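Local coordinates for protein sphingomyelinase-c (PDB 1ZWX) that belongs to the endonuclease/exonuclease/phosphatase family and has a DNase I-like fold, in which two mixed beta sheets pack face to face between helices, at residues G9-T14 / Y145-T150; I190-D195 / K210-S215. One frame throughout, in Å; residues are numbered along the deposited sequence.

Contact 1 of 2, residues G9-T14 / Y145-T150; sequences GNFKIT and YHIIGT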
ATOM      1  N   GLY A   9      -6.395  15.587  14.237  1.00 45.86           N
ATOM      2  CA  GLY A   9      -5.367  16.614  14.286  1.00 45.44           C
ATOM      3  C   GLY A   9      -4.464  16.544  13.078  1.00 44.83           C
ATOM      4  O   GLY A   9      -4.927  16.230  11.980  1.00 45.27           O
ATOM      5  N   ASN A  10      -3.183  16.848  13.272  1.00 43.53           N
ATOM      6  CA  ASN A  10      -2.233  16.837  12.168  1.00 42.71           C
ATOM      7  C   ASN A  10      -1.644  15.426  12.044  1.00 41.00           C
ATOM      8  O   ASN A  10      -0.478  15.190  12.452  1.00 41.18           O
ATOM      9  CB  ASN A  10      -1.134  17.896  12.350  1.00 43.71           C
ATOM     10  CG  ASN A  10      -0.122  17.911  11.188  1.00 46.11           C
ATOM     11  OD1 ASN A  10      -0.248  17.157  10.202  1.00 47.78           O
ATOM     12  ND2 ASN A  10       0.888  18.770  11.306  1.00 46.82           N
ATOM     13  N   PHE A  11      -2.474  14.494  11.539  1.00 36.93           N
ATOM     14  CA  PHE A  11      -2.061  13.112  11.280  1.00 33.41           C
ATOM     15  C   PHE A  11      -1.816  12.938   9.806  1.00 31.76           C
ATOM     16  O   PHE A  11      -2.614  13.390   8.978  1.00 30.58           O
ATOM     17  CB  PHE A  11      -3.112  12.116  11.715  1.00 32.51           C
ATOM     18  CG  PHE A  11      -2.556  10.767  12.083  1.00 31.43           C
ATOM     19  CD1 PHE A  11      -1.891  10.588  13.298  1.00 29.39           C
ATOM     20  CD2 PHE A  11      -2.688   9.664  11.208  1.00 29.11           C
ATOM     21  CE1 PHE A  11      -1.387   9.348  13.665  1.00 30.92           C
ATOM     22  CE2 PHE A  11      -2.192   8.412  11.570  1.00 27.79           C
ATOM     23  CZ  PHE A  11      -1.523   8.238  12.786  1.00 30.83           C
ATOM     24  N   LYS A  12      -0.710  12.264   9.498  1.00 30.69           N
ATOM     25  CA  LYS A  12      -0.221  12.153   8.137  1.00 29.27           C
ATOM     26  C   LYS A  12       0.281  10.723   7.876  1.00 28.37           C
ATOM     27  O   LYS A  12       1.088  10.182   8.648  1.00 26.84           O
ATOM     28  CB  LYS A  12       0.883  13.164   7.943  1.00 30.05           C
ATOM     29  CG  LYS A  12       1.435  13.259   6.553  1.00 33.28           C
ATOM     30  CD  LYS A  12       2.171  14.557   6.420  1.00 38.35           C
ATOM     31  CE  LYS A  12       3.444  14.364   5.672  1.00 41.45           C
ATOM     32  NZ  LYS A  12       4.421  15.472   5.981  1.00 45.42           N
ATOM     33  N   ILE A  13      -0.205  10.130   6.780  1.00 26.67           N
ATOM     34  CA  ILE A  13       0.128   8.745   6.393  1.00 24.77           C
ATOM     35  C   ILE A  13       0.590   8.813   4.944  1.00 24.28           C
ATOM     36  O   ILE A  13      -0.031   9.494   4.127  1.00 23.57           O
ATOM     37  CB  ILE A  13      -1.110   7.819   6.461  1.00 25.55           C
ATOM     38  CG1 ILE A  13      -1.678   7.783   7.870  1.00 24.43           C
ATOM     39  CG2 ILE A  13      -0.763   6.367   5.995  1.00 22.83           C
ATOM     40  CD1 ILE A  13      -3.025   7.164   7.947  1.00 24.11           C
ATOM     41  N   THR A  14       1.691   8.139   4.631  1.00 24.02           N
ATOM     42  CA  THR A  14       2.119   8.020   3.240  1.00 23.46           C
ATOM     43  C   THR A  14       2.009   6.536   2.893  1.00 23.31           C
ATOM     44  O   THR A  14       2.354   5.677   3.697  1.00 23.01           O
ATOM     45  CB  THR A  14       3.553   8.566   3.007  1.00 24.30           C
ATOM     46  OG1 THR A  14       3.529   9.989   3.096  1.00 24.38           O
ATOM     47  CG2 THR A  14       4.082   8.218   1.608  1.00 23.59           C
ATOM     48  N   TYR A 145      -4.921   5.588  17.153  1.00 25.71           N
ATOM     49  CA  TYR A 145      -5.137   5.681  15.704  1.00 25.44           C
ATOM     50  C   TYR A 145      -5.066   4.265  15.176  1.00 25.23           C
ATOM     51  O   TYR A 145      -4.226   3.480  15.619  1.00 24.83           O
ATOM     52  CB  TYR A 145      -4.121   6.584  14.994  1.00 25.89           C
ATOM     53  CG  TYR A 145      -4.164   8.029  15.414  1.00 27.53           C
ATOM     54  CD1 TYR A 145      -4.813   8.982  14.655  1.00 27.25           C
ATOM     55  CD2 TYR A 145      -3.533   8.446  16.596  1.00 28.43           C
ATOM     56  CE1 TYR A 145      -4.852  10.345  15.063  1.00 29.39           C
ATOM     57  CE2 TYR A 145      -3.565   9.776  17.005  1.00 27.16           C
ATOM     58  CZ  TYR A 145      -4.206  10.715  16.249  1.00 29.11           C
ATOM     59  OH  TYR A 145      -4.208  12.017  16.692  1.00 28.45           O
ATOM     60  N   HIS A 146      -6.019   3.916  14.302  1.00 23.75           N
ATOM     61  CA  HIS A 146      -6.137   2.552  13.763  1.00 22.57           C
ATOM     62  C   HIS A 146      -5.831   2.634  12.266  1.00 21.69           C
ATOM     63  O   HIS A 146      -6.348   3.513  11.558  1.00 22.16           O
ATOM     64  CB  HIS A 146      -7.534   1.951  14.029  1.00 22.03           C
ATOM     65  CG  HIS A 146      -7.929   1.959  15.482  1.00 21.21           C
ATOM     66  ND1 HIS A 146      -7.840   0.840  16.273  1.00 22.96           N
ATOM     67  CD2 HIS A 146      -8.393   2.956  16.282  1.00 21.11           C
ATOM     68  CE1 HIS A 146      -8.246   1.136  17.503  1.00 24.76           C
ATOM     69  NE2 HIS A 146      -8.606   2.406  17.527  1.00 20.77           N
ATOM     70  N   ILE A 147      -4.938   1.755  11.794  1.00 22.50           N
ATOM     71  CA  ILE A 147      -4.492   1.832  10.393  1.00 22.00           C
ATOM     72  C   ILE A 147      -4.535   0.427   9.828  1.00 21.74           C
ATOM     73  O   ILE A 147      -3.996  -0.509  10.435  1.00 21.40           O
ATOM     74  CB  ILE A 147      -3.056   2.398  10.211  1.00 21.89           C
ATOM     75  CG1 ILE A 147      -2.963   3.848  10.695  1.00 24.07           C
ATOM     76  CG2 ILE A 147      -2.627   2.328   8.733  1.00 21.90           C
ATOM     77  CD1 ILE A 147      -2.472   3.932  12.182  1.00 23.48           C
ATOM     78  N   ILE A 148      -5.233   0.299   8.697  1.00 21.09           N
ATOM     79  CA  ILE A 148      -5.249  -0.942   7.927  1.00 20.52           C
ATOM     80  C   ILE A 148      -4.532  -0.641   6.615  1.00 19.51           C
ATOM     81  O   ILE A 148      -4.906   0.300   5.884  1.00 19.22           O
ATOM     82  CB  ILE A 148      -6.692  -1.460   7.729  1.00 20.96           C
ATOM     83  CG1 ILE A 148      -7.199  -1.972   9.085  1.00 21.24           C
ATOM     84  CG2 ILE A 148      -6.746  -2.546   6.594  1.00 19.66           C
ATOM     85  CD1 ILE A 148      -8.661  -2.374   9.116  1.00 24.89           C
ATOM     86  N   GLY A 149      -3.464  -1.407   6.362  1.00 19.11           N
ATOM     87  CA  GLY A 149      -2.661  -1.290   5.133  1.00 17.48           C
ATOM     88  C   GLY A 149      -2.933  -2.558   4.318  1.00 17.14           C
ATOM     89  O   GLY A 149      -2.997  -3.655   4.866  1.00 18.19           O
ATOM     90  N   THR A 150      -3.109  -2.408   3.018  1.00 17.64           N
ATOM     91  CA  THR A 150      -3.558  -3.567   2.189  1.00 16.96           C
ATOM     92  C   THR A 150      -3.096  -3.409   0.767  1.00 17.38           C
ATOM     93  O   THR A 150      -2.698  -2.314   0.329  1.00 15.33           O
ATOM     94  CB  THR A 150      -5.143  -3.777   2.242  1.00 17.75           C
ATOM     95  OG1 THR A 150      -5.468  -5.088   1.742  1.00 19.69           O
ATOM     96  CG2 THR A 150      -5.878  -2.738   1.439  1.00 16.89           C
TER

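Contact 2 of 2, residues I190-D195 / K210-S215; sequences IFIGGD and KLLNVS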
ATOM      1  N   ILE A 190     -10.279   5.248  12.094  1.00 25.38           N
ATOM      2  CA  ILE A 190      -9.746   4.103  11.341  1.00 24.04           C
ATOM      3  C   ILE A 190      -9.405   4.591   9.930  1.00 23.70           C
ATOM      4  O   ILE A 190     -10.233   5.235   9.243  1.00 21.49           O
ATOM      5  CB  ILE A 190     -10.736   2.929  11.257  1.00 25.32           C
ATOM      6  CG1 ILE A 190     -11.256   2.546  12.631  1.00 26.04           C
ATOM      7  CG2 ILE A 190     -10.095   1.711  10.515  1.00 24.40           C
ATOM      8  CD1 ILE A 190     -12.327   1.465  12.599  1.00 30.42           C
ATOM      9  N   PHE A 191      -8.169   4.296   9.522  1.00 22.83           N
ATOM     10  CA  PHE A 191      -7.704   4.570   8.169  1.00 22.67           C
ATOM     11  C   PHE A 191      -7.540   3.225   7.444  1.00 22.16           C
ATOM     12  O   PHE A 191      -7.209   2.195   8.055  1.00 21.40           O
ATOM     13  CB  PHE A 191      -6.355   5.266   8.170  1.00 23.04           C
ATOM     14  CG  PHE A 191      -6.330   6.606   8.857  1.00 23.85           C
ATOM     15  CD1 PHE A 191      -5.952   6.705  10.193  1.00 25.17           C
ATOM     16  CD2 PHE A 191      -6.609   7.769   8.142  1.00 23.55           C
ATOM     17  CE1 PHE A 191      -5.887   7.960  10.827  1.00 25.21           C
ATOM     18  CE2 PHE A 191      -6.548   9.028   8.762  1.00 27.76           C
ATOM     19  CZ  PHE A 191      -6.153   9.109  10.113  1.00 25.34           C
ATOM     20  N   ILE A 192      -7.809   3.247   6.147  1.00 22.45           N
ATOM     21  CA  ILE A 192      -7.660   2.053   5.301  1.00 21.89           C
ATOM     22  C   ILE A 192      -6.924   2.565   4.080  1.00 20.88           C
ATOM     23  O   ILE A 192      -7.399   3.434   3.373  1.00 21.21           O
ATOM     24  CB  ILE A 192      -9.022   1.398   4.878  1.00 22.32           C
ATOM     25  CG1 ILE A 192      -9.880   0.989   6.083  1.00 22.91           C
ATOM     26  CG2 ILE A 192      -8.758   0.118   3.994  1.00 22.41           C
ATOM     27  CD1 ILE A 192     -11.377   0.671   5.666  1.00 22.57           C
ATOM     28  N   GLY A 193      -5.718   2.053   3.852  1.00 20.51           N
ATOM     29  CA  GLY A 193      -4.911   2.562   2.745  1.00 19.58           C
ATOM     30  C   GLY A 193      -4.089   1.497   2.030  1.00 17.74           C
ATOM     31  O   GLY A 193      -3.881   0.400   2.536  1.00 18.04           O
ATOM     32  N   GLY A 194      -3.619   1.856   0.845  1.00 19.18           N
ATOM     33  CA  GLY A 194      -2.774   0.978   0.034  1.00 19.21           C
ATOM     34  C   GLY A 194      -3.243   0.964  -1.404  1.00 19.98           C
ATOM     35  O   GLY A 194      -3.979   1.847  -1.840  1.00 19.55           O
ATOM     36  N   ASP A 195      -2.792  -0.052  -2.135  1.00 19.54           N
ATOM     37  CA  ASP A 195      -3.120  -0.204  -3.556  1.00 19.39           C
ATOM     38  C   ASP A 195      -4.382  -1.055  -3.597  1.00 19.61           C
ATOM     39  O   ASP A 195      -4.360  -2.296  -3.382  1.00 18.93           O
ATOM     40  CB  ASP A 195      -1.945  -0.886  -4.281  1.00 19.45           C
ATOM     41  CG  ASP A 195      -2.233  -1.179  -5.757  1.00 19.42           C
ATOM     42  OD1 ASP A 195      -3.342  -0.891  -6.254  1.00 19.67           O
ATOM     43  OD2 ASP A 195      -1.296  -1.638  -6.418  1.00 19.07           O
ATOM     44  N   LYS A 210     -18.853   1.781  -0.868  1.00 24.54           N
ATOM     45  CA  LYS A 210     -19.850   1.111  -0.045  1.00 24.13           C
ATOM     46  C   LYS A 210     -19.320  -0.104   0.687  1.00 23.62           C
ATOM     47  O   LYS A 210     -19.725  -0.396   1.816  1.00 23.43           O
ATOM     48  CB  LYS A 210     -21.095   0.712  -0.896  1.00 24.95           C
ATOM     49  CG  LYS A 210     -21.856   1.888  -1.506  1.00 24.85           C
ATOM     50  CD  LYS A 210     -22.569   2.709  -0.414  1.00 29.43           C
ATOM     51  CE  LYS A 210     -23.549   3.774  -0.956  1.00 32.44           C
ATOM     52  NZ  LYS A 210     -23.291   4.114  -2.382  1.00 35.42           N
ATOM     53  N   LEU A 211     -18.445  -0.856   0.027  1.00 22.71           N
ATOM     54  CA  LEU A 211     -17.974  -2.126   0.591  1.00 23.38           C
ATOM     55  C   LEU A 211     -16.978  -1.896   1.742  1.00 23.02           C
ATOM     56  O   LEU A 211     -16.948  -2.677   2.681  1.00 24.77           O
ATOM     57  CB  LEU A 211     -17.268  -2.955  -0.485  1.00 22.56           C
ATOM     58  CG  LEU A 211     -18.180  -3.585  -1.558  1.00 26.03           C
ATOM     59  CD1 LEU A 211     -17.367  -4.087  -2.769  1.00 27.95           C
ATOM     60  CD2 LEU A 211     -18.947  -4.713  -0.944  1.00 28.32           C
ATOM     61  N   LEU A 212     -16.152  -0.875   1.607  1.00 23.54           N
ATOM     62  CA  LEU A 212     -15.189  -0.470   2.677  1.00 23.94           C
ATOM     63  C   LEU A 212     -15.805   0.520   3.652  1.00 24.59           C
ATOM     64  O   LEU A 212     -15.197   0.823   4.704  1.00 24.90           O
ATOM     65  CB  LEU A 212     -13.957   0.196   2.064  1.00 23.32           C
ATOM     66  CG  LEU A 212     -12.962  -0.695   1.284  1.00 24.68           C
ATOM     67  CD1 LEU A 212     -11.793   0.155   0.824  1.00 23.58           C
ATOM     68  CD2 LEU A 212     -12.484  -1.906   2.113  1.00 25.31           C
ATOM     69  N   ASN A 213     -16.985   1.052   3.304  1.00 25.17           N
ATOM     70  CA  ASN A 213     -17.647   2.099   4.112  1.00 26.20           C
ATOM     71  C   ASN A 213     -16.761   3.351   4.265  1.00 26.40           C
ATOM     72  O   ASN A 213     -16.435   3.766   5.382  1.00 27.20           O
ATOM     73  CB  ASN A 213     -18.060   1.515   5.486  1.00 26.21           C
ATOM     74  CG  ASN A 213     -18.982   2.452   6.273  1.00 29.19           C
ATOM     75  OD1 ASN A 213     -18.971   2.474   7.525  1.00 35.34           O
ATOM     76  ND2 ASN A 213     -19.735   3.251   5.562  1.00 25.00           N
ATOM     77  N   VAL A 214     -16.354   3.935   3.143  1.00 26.49           N
ATOM     78  CA  VAL A 214     -15.472   5.086   3.132  1.00 26.17           C
ATOM     79  C   VAL A 214     -16.023   6.084   2.125  1.00 27.35           C
ATOM     80  O   VAL A 214     -16.863   5.718   1.303  1.00 27.98           O
ATOM     81  CB  VAL A 214     -13.988   4.690   2.758  1.00 26.11           C
ATOM     82  CG1 VAL A 214     -13.433   3.683   3.760  1.00 23.63           C
ATOM     83  CG2 VAL A 214     -13.899   4.120   1.328  1.00 24.53           C
ATOM     84  N   SER A 215     -15.541   7.326   2.173  1.00 27.83           N
ATOM     85  CA  SER A 215     -15.828   8.332   1.145  1.00 28.08           C
ATOM     86  C   SER A 215     -14.559   8.807   0.485  1.00 28.76           C
ATOM     87  O   SER A 215     -13.458   8.599   1.018  1.00 26.44           O
ATOM     88  CB  SER A 215     -16.577   9.547   1.729  1.00 28.71           C
ATOM     89  OG  SER A 215     -17.726   9.088   2.411  1.00 29.81           O
TER

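Contact 1 of 2, residues G9-T14 / Y145-T150
Phe11 and Tyr145 stack across the interior of the DNase I-like beta sandwich, joining the segment that leads into strand 12-20 to strand 143-151 of the other sheet. The ring planes differ by only 6° and the centroids lie 4.0 Å apart, which defines an offset stack. Phe11 CE1 sits 3.5 Å above the Tyr145 ring over its centre, and Tyr145 CD1 in turn covers the middle of one Phe11 face. The two side chains run past each other in opposite directions, so Phe11 CZ reaches back as far as Tyr145 CB, at 3.8 Å. Different first torsions allow this: Phe11 has CG anti to its own N (chi1 -153°), whereas Tyr145 has CG anti to its carbonyl carbon (chi1 -63°). The phenol end is held separately, Tyr145 OH being hydrogen-bonded to Pro8 O, and Phe191 of strand 189-193 also meets the Phe11 ring.

Away from this stack the packing is looser. Ile147 CD1 approaches Phe11 CZ obliquely at 4.5 Å, and its flank is shared with Val49 and Ile51 of strand 49-55. On the chain's outward side Asn10, the centre of an inverse gamma turn, is exposed, with its CB pointing away from strand 143-151, while Lys12 is partly exposed, its NZ bonded to Asn46 O. Across the two segments the contact is apolar throughout, and the other aliphatic contact is made by Ile13 CD1, which lies in plane at the edge of the Phe11 ring, 4.3 Å from Ile147 CG1.

Contact 2 of 2, residues I190-D195 / K210-S215
Of the CA atoms, those of Ile192, in strand 189-193, and Leu212, at the end of helix 203-212, are the nearest pair, 8.4 Å apart, a spacing bridged by side chains. Two changes of direction shape the segments. Gly194 has a phi of 134°, in a conformation where a CB would collide with the preceding carbonyl O, and there the chain turns a corner after the strand. Asn213 leaves helical geometry with a positive phi of 59°, after which Val214 takes up an extended conformation; the CB atoms of both Leu212 and Val214 point toward the strand.

Ile192 meets both residues, and uses both of its branches to do so. Its CG1 branch, anti to the carbonyl carbon (chi1 -58°), carries CD1 outward to lie 4.1 Å from Val214 CG1, the two side chains meeting at a slant. The same Ile192 methyl reaches Leu212 O at 3.9 Å, a van der Waals approach to a carbonyl whose polar need is met by Gln176 NE2. The shorter branch makes the remaining contact, Ile192 CG2 lying 4.4 Å from Leu212 CD1. All three residues are buried, yet the spacings and the 119 Å² of surface they hide together describe a modest hydrophobic junction.

This is helix-on-sheet packing on the outer face of the DNase I-like sandwich. Helix 161-182 flanks the contact, with Met172 against Leu212, while Val214 also rests on Phe251 of strand 248-252, the edge strand that pairs with Ile192 through backbone hydrogen bonding to Phe251.

How the contacts relate
Contacts 1 and 2 share one sheet and are centred about 11 Å apart. Strands 143-151 and 189-193 run parallel as neighbours in it, tied by probable hydrogen bonds from Gly193 N to Ile148 O and from Ile148 N to Phe191 O, each 2.8 Å. Alternation along strand 189-193 divides the work: Ile192 serves contact 2 beneath the helical layer, while Phe191 turns to the interior, where its CG lies 3.5 Å from Ile13 CD1 and its CE1 3.6 Å from Phe11 CD2 of contact 1. Together they give a layered section through the sandwich, from the opposite sheet through this one to helix 203-212.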